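Local coordinates for ATP-dependent DNA helicase RecQ (Porphyromonas gingivalis, PDB 3IUO), which probably couples ATP hydrolysis to unwinding of duplex DNA by 3'-5' translocation, as other RecQ helicases do, and is represented here by its C-terminal domain, at residues V23-Q28 against V40-D45; Q27-K32 against I63-F68; D45-L50 against S105-R110; E52-V57 against L111-F116. All blocks are in the same frame, centred on the assembly; numbering follows the deposited sequence. Where two conformers were deposited one is given.

Contact 1 (V23-Q28 against V40-D45); sequences VSIVQQ and VSHGLD
H42 is the hub of this contact: its imidazole points from the turn after helix 35-41 into a row of side chains, S24, I25 and Q28, one turn along helix 15-30. H42 CG is anti to the carbonyl carbon (chi1 -68°), and from there the ring extends toward helix 15-30. I25 meets the ring obliquely, its CG1 lying 3.7 Å from H42 NE2. With chi1 at -71° the I25 CG1 branch is likewise anti to the carbonyl carbon, and CG1, rather than the terminal CD1, makes the closest approach to the ring. S24 touches through CB, 3.8 Å from H42 CE1 and near the ring plane. Q28, extended beyond CG, comes tip to tip with the ring, the amide and imidazole planes 82° apart. As deposited, Q28 OE1 is 2.8 Å from H42 NE2, but the amide is probably turned over, so which end of it faces the ring is doubtful. The S41 hydroxyl, beside that amide, bonds to I38 O about one helical turn back. Helix 35-41 ends in a Schellman motif with G43, at positive phi, as C-prime, and G43 N reaches V40 O at 3.1 Å. Both segments fall in the RecQ-1-like helix-turn-helix region, and residues 42-45 link helix 35-41 to helix 46-58, consistent with the turn of that motif. With 189 Å² buried this is a surface contact: aliphatic carbons of S24 and I25 pack against the imidazole, while the polar end at Q28 may be a hydrogen bond if the amide is turned back.

Contact 2 (Q27-K32 against I63-F68); sequences QQIDRK and INIDYF
I29 spreads its branches over several partners in 63-68. Its CG1 is anti to the carbonyl carbon (chi1 -73°), and CD1 beyond it comes 4.1 Å from I63 CD1. The CG2 branch faces another way, lying 3.5 Å from N64 O and close to I65 CG2. Y67 crosses I29 at about a right angle, its OH 3.5 Å from I29 CA; the hydroxyl's hydrogen-bond partner is V33 O, in the chain just beyond K32. The carbonyl of I29 is tied across by a water, which donates to I29 O and to N64 O (2.7 Å from the latter) and accepts from K32 NZ. Helix 15-30 stops here in a Schellman motif, K32 taking the positive-phi C-prime place; within the helix-turn-helix region this joins the end of its long first helix to the loop after helix 46-58 and the first turn of helix 66-72. K32 then lies against one face of the Y67 ring. Its CA sits 3.7 Å from the ring centroid and 19° off the normal, a CH-pi contact, while F68 CB covers part of the opposite face. Farther along the bent lysine chain, K32 CG is 3.7 Å from Y67 CG and CD passes near CD2. A second water accepts from Y67 N and donates to N64 OD1 at 2.9 Å, with K32 NZ a weak donor to it; the same N64 OD1 accepts from D66 N, forming an Asx turn.

Contact 3 (D45-L50 against S105-R110); sequences DFPELL and SEEEIR
L50 and R110 make the buried part of a helix-helix contact in which the first turns of helices 46-58 and 106-121 run side by side, their short axes 24° from parallel and 11.1 Å apart. Each helix starts with a capping box: E48 N bonds to D45 OD2 while D45 N bonds to E48 OE1, and S105 and E108 repeat the pattern. On the buried side L50 CB lies over the centre of the R110 guanidinium, 3.5 Å above its plane. R110 bends at chi3 (77°), where the torsion turns NE out of the extended line of the chain. Two of the nitrogens of R110 have partners in helix 46-58: NE in a salt bridge to E54 OE2, NH2 hydrogen-bonded to S51 OG. S51 OG also bonds to P47 O, tying the same turn together. Toward the helix starts the contact becomes partly exposed, at F46, P47 and E107. There the extended E107 crosses L50 at about a right angle, with its CG 3.9 Å from L50 CD1, and carries its carboxylate on to F46 and P47. The two carboxylate oxygens part company: E107 OE2 lies 3.7 Å from P47 CG. The carboxylate plane is turned 48° from the F46 ring, and E107 OE1 approaches that ring obliquely, stopping 3.5 Å from F46 CD2.

Contact 4 (E52-V57 against L111-F116); sequences EVETIV and LVRIKF
E54 OE2 is gripped by more than one group: a water linking it to R113 of the partner segment donates to it at 2.6 Å, and R110 is its second partner. The water passes the link on by accepting from R113 NH1 at 3.0 Å, lying at the edge of the guanidinium and in its plane. Directly, E54 OE2 and R113 NH1 are 4.3 Å apart, beyond a salt bridge. R113 is extended through chi3, and its end has other partners: NH2 forms a salt bridge with D91 and NH1 bonds to Y58 OH. Beside this polar edge the helices 46-58 and 106-121 run nearly parallel, 17° between the short axes at 10.2 Å. I114 is the main apolar side chain between them. Its CG2, anti to the backbone N, comes 3.7 Å from V53 CG1 and also touches V57 CG2, one turn on. The I114 and E54 side chains cross at about a right angle, I114 CG1 lying 3.9 Å from E54 CG, so the aliphatic part of the glutamate packs while its carboxylate stays with the water. I63, in the loop after helix 46-58, adds to the cluster at V53 and V57, and T89 and T90 of the second subunit pack on V57 and R113. With R110 in direct contact and R113 linked through the water, the E54 carboxylate is probably kept ionised, and the arginines would partly offset its charge at the edge of the apolar packing around I114.

Overall arrangement
The four contacts run from the surface to the core: contact 1 lies about 13 Å from the chain centre, contact 4 about 3 Å (both between centres). Contacts 3 and 4, with centres 10 Å apart, are successive levels of one helix pair, tied by the R110 NE to E54 OE2 salt bridge of 2.9 Å. Contacts 1 and 2 share helix 15-30, and contact 1 reaches contact 4 where V26 CG2 packs 3.7 Å from I56 CG2. Contact 2 joins contact 4 by packing, for instance I63 CD1 at 3.4 Å from V53 CG1, and by the D66 OD1 to K115 NZ salt bridge. Helix 46-58 thus packs on helix 15-30 and the 63-68 segment on the one hand and on helix 106-121 on the other.

Contact 1 (V23-Q28 against V40-D45)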
# COMPACT_ATOMS: atom_id res chain seq x y z
N VAL B 23 10.27 1.66 20.85
CA VAL B 23 11.22 0.65 21.28
C VAL B 23 10.53 -0.21 22.35
O VAL B 23 10.67 -1.45 22.32
CB VAL B 23 12.53 1.28 21.80
CG1 VAL B 23 13.34 0.25 22.62
CG2 VAL B 23 13.37 1.82 20.63
N SER B 24 9.82 0.44 23.28
CA SER B 24 9.08 -0.26 24.34
C SER B 24 8.02 -1.18 23.76
O SER B 24 7.89 -2.32 24.18
CB SER B 24 8.43 0.74 25.30
OG SER B 24 9.41 1.38 26.11
N ILE B 25 7.27 -0.69 22.77
CA ILE B 25 6.21 -1.50 22.14
C ILE B 25 6.78 -2.78 21.50
O ILE B 25 6.20 -3.87 21.64
CB ILE B 25 5.40 -0.67 21.13
CG1 ILE B 25 4.53 0.34 21.89
CG2 ILE B 25 4.48 -1.55 20.29
CD1 ILE B 25 3.96 1.47 21.02
N VAL B 26 7.90 -2.63 20.81
CA VAL B 26 8.56 -3.78 20.18
C VAL B 26 8.97 -4.79 21.25
O VAL B 26 8.78 -5.99 21.08
CB VAL B 26 9.76 -3.30 19.34
CG1 VAL B 26 10.59 -4.50 18.87
CG2 VAL B 26 9.28 -2.49 18.16
N GLN B 27 9.50 -4.29 22.36
CA GLN B 27 9.92 -5.18 23.44
C GLN B 27 8.71 -5.89 24.04
O GLN B 27 8.78 -7.10 24.32
CB GLN B 27 10.68 -4.40 24.51
CG GLN B 27 12.04 -3.91 24.03
CD GLN B 27 12.77 -3.02 25.03
OE1 GLN B 27 12.15 -2.41 25.92
NE2 GLN B 27 14.08 -2.92 24.89
N GLN B 28 7.61 -5.15 24.23
CA GLN B 28 6.36 -5.72 24.74
C GLN B 28 5.83 -6.82 23.82
O GLN B 28 5.41 -7.89 24.28
CB GLN B 28 5.30 -4.64 24.97
CG GLN B 28 5.54 -3.84 26.25
CD GLN B 28 4.73 -2.56 26.26
OE1 GLN B 28 4.85 -1.71 25.36
NE2 GLN B 28 3.90 -2.40 27.27
N VAL B 40 -3.10 0.17 26.64
CA VAL B 40 -3.43 0.78 27.94
C VAL B 40 -2.17 1.25 28.67
O VAL B 40 -2.16 2.35 29.22
CB VAL B 40 -4.39 -0.09 28.81
CG1 VAL B 40 -5.65 -0.47 28.02
CG2 VAL B 40 -3.71 -1.35 29.38
N SER B 41 -1.10 0.45 28.60
CA SER B 41 0.18 0.80 29.23
C SER B 41 0.83 2.08 28.70
O SER B 41 1.64 2.70 29.38
CB SER B 41 1.18 -0.36 29.12
OG SER B 41 1.78 -0.41 27.84
N HIS B 42 0.48 2.47 27.47
CA HIS B 42 1.01 3.70 26.87
C HIS B 42 -0.04 4.82 26.76
O HIS B 42 0.20 5.84 26.09
CB HIS B 42 1.62 3.39 25.50
CG HIS B 42 2.86 2.56 25.58
ND1 HIS B 42 4.04 3.05 26.10
CD2 HIS B 42 3.10 1.28 25.22
CE1 HIS B 42 4.96 2.10 26.05
NE2 HIS B 42 4.41 1.02 25.53
N GLY B 43 -1.18 4.63 27.40
CA GLY B 43 -2.27 5.62 27.36
C GLY B 43 -2.82 5.81 25.96
O GLY B 43 -3.25 6.90 25.59
N LEU B 44 -2.80 4.73 25.17
CA LEU B 44 -3.32 4.79 23.81
C LEU B 44 -4.66 4.06 23.72
O LEU B 44 -4.89 3.09 24.44
CB LEU B 44 -2.33 4.12 22.84
CG LEU B 44 -0.90 4.66 22.75
CD1 LEU B 44 -0.05 3.71 21.88
CD2 LEU B 44 -0.85 6.08 22.20
N ASP B 45 -5.55 4.52 22.84
CA ASP B 45 -6.69 3.69 22.49
C ASP B 45 -6.21 2.68 21.44
O ASP B 45 -5.09 2.80 20.91
CB ASP B 45 -7.95 4.47 22.08
CG ASP B 45 -7.80 5.25 20.80
OD1 ASP B 45 -8.65 6.14 20.55
OD2 ASP B 45 -6.87 4.97 20.02

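Contact 2 (Q27-K32 against I63-F68)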
# COMPACT_ATOMS: atom_id res chain seq x y z
N GLN B 27 9.50 -4.29 22.36
CA GLN B 27 9.92 -5.18 23.44
C GLN B 27 8.71 -5.89 24.04
O GLN B 27 8.78 -7.10 24.32
CB GLN B 27 10.68 -4.40 24.51
CG GLN B 27 12.04 -3.91 24.03
CD GLN B 27 12.77 -3.02 25.03
OE1 GLN B 27 12.15 -2.41 25.92
NE2 GLN B 27 14.08 -2.92 24.89
N GLN B 28 7.61 -5.15 24.23
CA GLN B 28 6.36 -5.72 24.74
C GLN B 28 5.83 -6.82 23.82
O GLN B 28 5.41 -7.89 24.28
CB GLN B 28 5.30 -4.64 24.97
CG GLN B 28 5.54 -3.84 26.25
CD GLN B 28 4.73 -2.56 26.26
OE1 GLN B 28 4.85 -1.71 25.36
NE2 GLN B 28 3.90 -2.40 27.27
N ILE B 29 5.88 -6.58 22.51
CA ILE B 29 5.37 -7.56 21.57
C ILE B 29 6.26 -8.79 21.62
O ILE B 29 5.76 -9.91 21.59
CB ILE B 29 5.27 -6.99 20.15
CG1 ILE B 29 4.09 -5.99 20.06
CG2 ILE B 29 5.09 -8.12 19.13
CD1 ILE B 29 4.07 -5.16 18.78
N ASP B 30 7.57 -8.59 21.73
CA ASP B 30 8.50 -9.72 21.81
C ASP B 30 8.21 -10.57 23.05
O ASP B 30 8.39 -11.79 23.01
CB ASP B 30 9.95 -9.25 21.82
CG ASP B 30 10.95 -10.39 21.61
OD1 ASP B 30 10.57 -11.49 21.14
OD2 ASP B 30 12.14 -10.20 21.94
N ARG B 31 7.77 -9.91 24.11
CA ARG B 31 7.43 -10.56 25.38
C ARG B 31 5.98 -11.07 25.39
O ARG B 31 5.49 -11.51 26.43
CB ARG B 31 7.65 -9.63 26.59
CG ARG B 31 9.10 -9.20 26.81
CD ARG B 31 9.37 -8.55 28.17
NE ARG B 31 8.22 -7.82 28.74
CZ ARG B 31 8.04 -6.49 28.68
NH1 ARG B 31 8.92 -5.71 28.06
NH2 ARG B 31 6.97 -5.95 29.25
N LYS B 32 5.31 -11.00 24.25
CA LYS B 32 3.96 -11.57 24.08
C LYS B 32 2.91 -10.91 24.99
O LYS B 32 2.03 -11.59 25.55
CB LYS B 32 3.99 -13.10 24.26
CG LYS B 32 4.29 -13.92 23.01
CD LYS B 32 5.41 -13.41 22.11
CE LYS B 32 6.16 -14.58 21.44
NZ LYS B 32 6.25 -14.44 19.95
N ILE B 63 8.08 -7.80 13.43
CA ILE B 63 7.36 -8.17 14.65
C ILE B 63 6.44 -9.34 14.39
O ILE B 63 5.91 -9.51 13.25
CB ILE B 63 6.55 -7.00 15.19
CG1 ILE B 63 5.56 -6.51 14.13
CG2 ILE B 63 7.47 -5.86 15.65
CD1 ILE B 63 4.48 -5.60 14.73
N ASN B 64 6.20 -10.11 15.44
CA ASN B 64 5.25 -11.18 15.33
C ASN B 64 4.12 -11.02 16.31
O ASN B 64 4.32 -11.08 17.51
CB ASN B 64 5.92 -12.54 15.49
CG ASN B 64 5.01 -13.63 14.97
OD1 ASN B 64 3.98 -13.91 15.55
ND2 ASN B 64 5.35 -14.18 13.80
N ILE B 65 2.91 -10.82 15.78
CA ILE B 65 1.72 -10.69 16.63
C ILE B 65 0.73 -11.87 16.54
O ILE B 65 -0.45 -11.72 16.85
CB ILE B 65 0.98 -9.33 16.37
CG1 ILE B 65 0.54 -9.20 14.92
CG2 ILE B 65 1.91 -8.15 16.73
CD1 ILE B 65 -0.59 -8.18 14.70
N ASP B 66 1.22 -13.02 16.06
CA ASP B 66 0.37 -14.22 15.94
C ASP B 66 -0.26 -14.61 17.26
O ASP B 66 -1.42 -15.01 17.29
CB ASP B 66 1.15 -15.43 15.43
CG ASP B 66 1.61 -15.29 14.00
OD1 ASP B 66 1.17 -14.34 13.31
OD2 ASP B 66 2.42 -16.14 13.56
N TYR B 67 0.50 -14.48 18.36
CA TYR B 67 0.01 -14.85 19.68
C TYR B 67 -1.28 -14.10 20.03
O TYR B 67 -2.18 -14.64 20.65
CB TYR B 67 1.08 -14.56 20.73
CG TYR B 67 1.36 -13.10 20.97
CD1 TYR B 67 0.72 -12.39 21.98
CD2 TYR B 67 2.29 -12.41 20.18
CE1 TYR B 67 0.98 -11.05 22.20
CE2 TYR B 67 2.56 -11.06 20.38
CZ TYR B 67 1.89 -10.38 21.39
OH TYR B 67 2.17 -9.06 21.60
N PHE B 68 -1.36 -12.84 19.61
CA PHE B 68 -2.52 -12.01 19.90
C PHE B 68 -3.66 -12.27 18.90
O PHE B 68 -4.81 -12.47 19.31
CB PHE B 68 -2.13 -10.53 19.96
CG PHE B 68 -3.29 -9.59 20.15
CD1 PHE B 68 -3.84 -9.40 21.41
CD2 PHE B 68 -3.81 -8.89 19.07
CE1 PHE B 68 -4.91 -8.52 21.59
CE2 PHE B 68 -4.86 -8.02 19.23
CZ PHE B 68 -5.43 -7.83 20.51
O HOH W 1 6.10 -11.62 19.44
O HOH W 2 3.51 -14.91 18.21

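Contact 3 (D45-L50 against S105-R110)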
# COMPACT_ATOMS: atom_id res chain seq x y z
N ASP B 45 -5.55 4.52 22.84
CA ASP B 45 -6.69 3.69 22.49
C ASP B 45 -6.21 2.68 21.44
O ASP B 45 -5.09 2.80 20.91
CB ASP B 45 -7.95 4.47 22.08
CG ASP B 45 -7.80 5.25 20.80
OD1 ASP B 45 -8.65 6.14 20.55
OD2 ASP B 45 -6.87 4.97 20.02
N PHE B 46 -7.03 1.66 21.16
CA PHE B 46 -6.57 0.57 20.31
C PHE B 46 -6.15 1.03 18.91
O PHE B 46 -5.06 0.67 18.43
CB PHE B 46 -7.59 -0.57 20.25
CG PHE B 46 -7.00 -1.86 19.77
CD1 PHE B 46 -6.15 -2.59 20.60
CD2 PHE B 46 -7.26 -2.34 18.50
CE1 PHE B 46 -5.58 -3.77 20.16
CE2 PHE B 46 -6.68 -3.51 18.05
CZ PHE B 46 -5.85 -4.24 18.88
N PRO B 47 -6.98 1.85 18.24
CA PRO B 47 -6.56 2.29 16.91
C PRO B 47 -5.27 3.09 16.90
O PRO B 47 -4.49 2.97 15.94
CB PRO B 47 -7.74 3.14 16.44
CG PRO B 47 -8.88 2.63 17.20
CD PRO B 47 -8.35 2.30 18.55
N GLU B 48 -5.03 3.88 17.94
CA GLU B 48 -3.77 4.61 18.07
C GLU B 48 -2.61 3.63 18.23
O GLU B 48 -1.54 3.86 17.67
CB GLU B 48 -3.78 5.56 19.27
CG GLU B 48 -4.68 6.79 19.10
CD GLU B 48 -4.90 7.56 20.41
OE1 GLU B 48 -4.77 6.99 21.52
OE2 GLU B 48 -5.24 8.76 20.34
N LEU B 49 -2.80 2.56 18.99
CA LEU B 49 -1.75 1.54 19.08
C LEU B 49 -1.47 0.92 17.71
O LEU B 49 -0.31 0.77 17.31
CB LEU B 49 -2.10 0.47 20.13
CG LEU B 49 -1.03 -0.63 20.20
CD1 LEU B 49 0.36 -0.09 20.56
CD2 LEU B 49 -1.49 -1.67 21.16
N LEU B 50 -2.53 0.58 16.98
CA LEU B 50 -2.38 0.04 15.64
C LEU B 50 -1.55 0.95 14.77
O LEU B 50 -0.70 0.47 14.00
CB LEU B 50 -3.73 -0.26 14.99
CG LEU B 50 -4.56 -1.42 15.59
CD1 LEU B 50 -5.94 -1.45 14.95
CD2 LEU B 50 -3.86 -2.76 15.43
N SER B 105 -14.05 -6.02 10.02
CA SER B 105 -13.86 -4.69 10.57
C SER B 105 -12.51 -4.11 10.15
O SER B 105 -11.57 -4.83 9.78
CB SER B 105 -13.97 -4.71 12.09
OG SER B 105 -12.84 -5.36 12.69
N GLU B 106 -12.41 -2.79 10.25
CA GLU B 106 -11.14 -2.11 10.01
C GLU B 106 -10.05 -2.65 10.93
O GLU B 106 -8.92 -2.89 10.49
CB GLU B 106 -11.30 -0.61 10.21
CG GLU B 106 -10.07 0.20 9.78
CD GLU B 106 -10.30 1.70 9.83
OE1 GLU B 106 -9.33 2.45 10.08
OE2 GLU B 106 -11.45 2.14 9.62
N GLU B 107 -10.37 -2.85 12.21
CA GLU B 107 -9.37 -3.41 13.13
C GLU B 107 -8.89 -4.81 12.77
O GLU B 107 -7.68 -5.11 12.88
CB GLU B 107 -9.85 -3.33 14.58
CG GLU B 107 -9.86 -1.91 15.07
CD GLU B 107 -10.37 -1.76 16.47
OE1 GLU B 107 -10.50 -2.79 17.17
OE2 GLU B 107 -10.63 -0.60 16.88
N GLU B 108 -9.81 -5.68 12.35
CA GLU B 108 -9.39 -7.02 11.94
C GLU B 108 -8.44 -6.95 10.76
O GLU B 108 -7.41 -7.62 10.75
CB GLU B 108 -10.59 -7.86 11.55
CG GLU B 108 -11.38 -8.39 12.71
CD GLU B 108 -12.62 -9.13 12.23
OE1 GLU B 108 -13.50 -8.49 11.57
OE2 GLU B 108 -12.73 -10.34 12.50
N ILE B 109 -8.80 -6.11 9.79
CA ILE B 109 -8.05 -5.97 8.55
C ILE B 109 -6.69 -5.35 8.84
O ILE B 109 -5.67 -5.84 8.32
CB ILE B 109 -8.82 -5.15 7.49
CG1 ILE B 109 -10.05 -5.93 7.02
CG2 ILE B 109 -7.90 -4.83 6.31
CD1 ILE B 109 -11.02 -5.08 6.21
N ARG B 110 -6.66 -4.31 9.68
CA ARG B 110 -5.38 -3.72 10.07
C ARG B 110 -4.44 -4.71 10.77
O ARG B 110 -3.23 -4.72 10.48
CB ARG B 110 -5.57 -2.48 10.95
CG ARG B 110 -6.16 -1.34 10.16
CD ARG B 110 -6.50 -0.18 11.07
NE ARG B 110 -5.30 0.57 11.45
CZ ARG B 110 -5.29 1.59 12.30
NH1 ARG B 110 -6.40 1.95 12.94
NH2 ARG B 110 -4.17 2.25 12.54

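Contact 4 (E52-V57 against L111-F116)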
# COMPACT_ATOMS: atom_id res chain seq x y z
N GLU B 52 0.78 3.05 15.71
CA GLU B 52 2.20 2.94 16.11
C GLU B 52 2.84 1.64 15.63
O GLU B 52 3.98 1.64 15.15
CB GLU B 52 2.35 3.02 17.62
CG GLU B 52 1.81 4.31 18.22
CD GLU B 52 2.63 5.55 17.89
OE1 GLU B 52 3.79 5.42 17.46
OE2 GLU B 52 2.11 6.67 18.09
N VAL B 53 2.11 0.54 15.73
CA VAL B 53 2.62 -0.78 15.26
C VAL B 53 2.81 -0.72 13.73
O VAL B 53 3.80 -1.22 13.21
CB VAL B 53 1.69 -1.91 15.68
CG1 VAL B 53 2.12 -3.21 15.03
CG2 VAL B 53 1.67 -2.04 17.20
N GLU B 54 1.89 -0.07 13.00
CA GLU B 54 2.11 0.13 11.57
C GLU B 54 3.40 0.91 11.25
O GLU B 54 4.19 0.51 10.39
CB GLU B 54 0.89 0.82 10.93
CG GLU B 54 -0.30 -0.13 10.90
CD GLU B 54 -1.68 0.55 10.71
OE1 GLU B 54 -1.81 1.79 10.81
OE2 GLU B 54 -2.66 -0.18 10.51
N THR B 55 3.62 2.02 11.95
CA THR B 55 4.84 2.81 11.80
C THR B 55 6.09 1.92 12.00
O THR B 55 7.05 1.94 11.18
CB THR B 55 4.81 3.99 12.77
OG1 THR B 55 3.73 4.88 12.39
CG2 THR B 55 6.12 4.73 12.72
N ILE B 56 6.05 1.12 13.05
CA ILE B 56 7.14 0.18 13.35
C ILE B 56 7.38 -0.80 12.19
O ILE B 56 8.51 -1.02 11.73
CB ILE B 56 6.83 -0.59 14.65
CG1 ILE B 56 6.98 0.36 15.84
CG2 ILE B 56 7.73 -1.86 14.83
CD1 ILE B 56 6.28 -0.18 17.11
N VAL B 57 6.30 -1.39 11.70
CA VAL B 57 6.41 -2.36 10.61
C VAL B 57 6.90 -1.68 9.32
O VAL B 57 7.77 -2.22 8.62
CB VAL B 57 5.06 -3.02 10.40
CG1 VAL B 57 5.02 -3.84 9.08
CG2 VAL B 57 4.77 -3.92 11.58
N LEU B 111 -4.96 -5.53 11.69
CA LEU B 111 -4.15 -6.53 12.37
C LEU B 111 -3.53 -7.53 11.40
O LEU B 111 -2.34 -7.86 11.50
CB LEU B 111 -4.99 -7.28 13.42
CG LEU B 111 -5.21 -6.47 14.71
CD1 LEU B 111 -6.26 -7.16 15.62
CD2 LEU B 111 -3.91 -6.28 15.54
N VAL B 112 -4.33 -8.05 10.48
CA VAL B 112 -3.82 -9.08 9.59
C VAL B 112 -2.83 -8.44 8.62
O VAL B 112 -1.86 -9.09 8.25
CB VAL B 112 -4.93 -9.83 8.85
CG1 VAL B 112 -4.36 -10.91 7.91
CG2 VAL B 112 -5.83 -10.49 9.87
N ARG B 113 -3.09 -7.19 8.23
CA ARG B 113 -2.20 -6.46 7.32
C ARG B 113 -0.81 -6.28 8.00
O ARG B 113 0.21 -6.43 7.33
CB ARG B 113 -2.84 -5.12 6.97
CG ARG B 113 -2.00 -4.24 6.03
CD ARG B 113 -2.75 -3.01 5.62
NE ARG B 113 -1.89 -2.13 4.79
CZ ARG B 113 -1.12 -1.18 5.30
NH1 ARG B 113 -1.07 -0.99 6.62
NH2 ARG B 113 -0.37 -0.45 4.49
N ILE B 114 -0.80 -5.96 9.29
CA ILE B 114 0.49 -5.90 10.05
C ILE B 114 1.24 -7.21 9.95
O ILE B 114 2.43 -7.25 9.64
CB ILE B 114 0.26 -5.48 11.52
CG1 ILE B 114 -0.12 -3.98 11.55
CG2 ILE B 114 1.46 -5.80 12.42
CD1 ILE B 114 -0.90 -3.61 12.81
N LYS B 115 0.53 -8.31 10.22
CA LYS B 115 1.12 -9.65 10.17
C LYS B 115 1.71 -9.91 8.76
O LYS B 115 2.86 -10.34 8.60
CB LYS B 115 0.02 -10.67 10.48
CG LYS B 115 0.45 -12.11 10.23
CD LYS B 115 -0.69 -13.03 10.58
CE LYS B 115 -0.50 -14.42 9.98
NZ LYS B 115 0.66 -15.15 10.61
N PHE B 116 0.91 -9.63 7.75
CA PHE B 116 1.33 -9.89 6.39
C PHE B 116 2.54 -9.05 5.98
O PHE B 116 3.50 -9.59 5.39
CB PHE B 116 0.16 -9.63 5.44
CG PHE B 116 0.51 -9.75 3.98
CD1 PHE B 116 0.57 -10.99 3.35
CD2 PHE B 116 0.79 -8.61 3.27
CE1 PHE B 116 0.88 -11.08 2.00
CE2 PHE B 116 1.12 -8.69 1.91
CZ PHE B 116 1.17 -9.93 1.30
O HOH W 3 -2.39 -2.34 9.00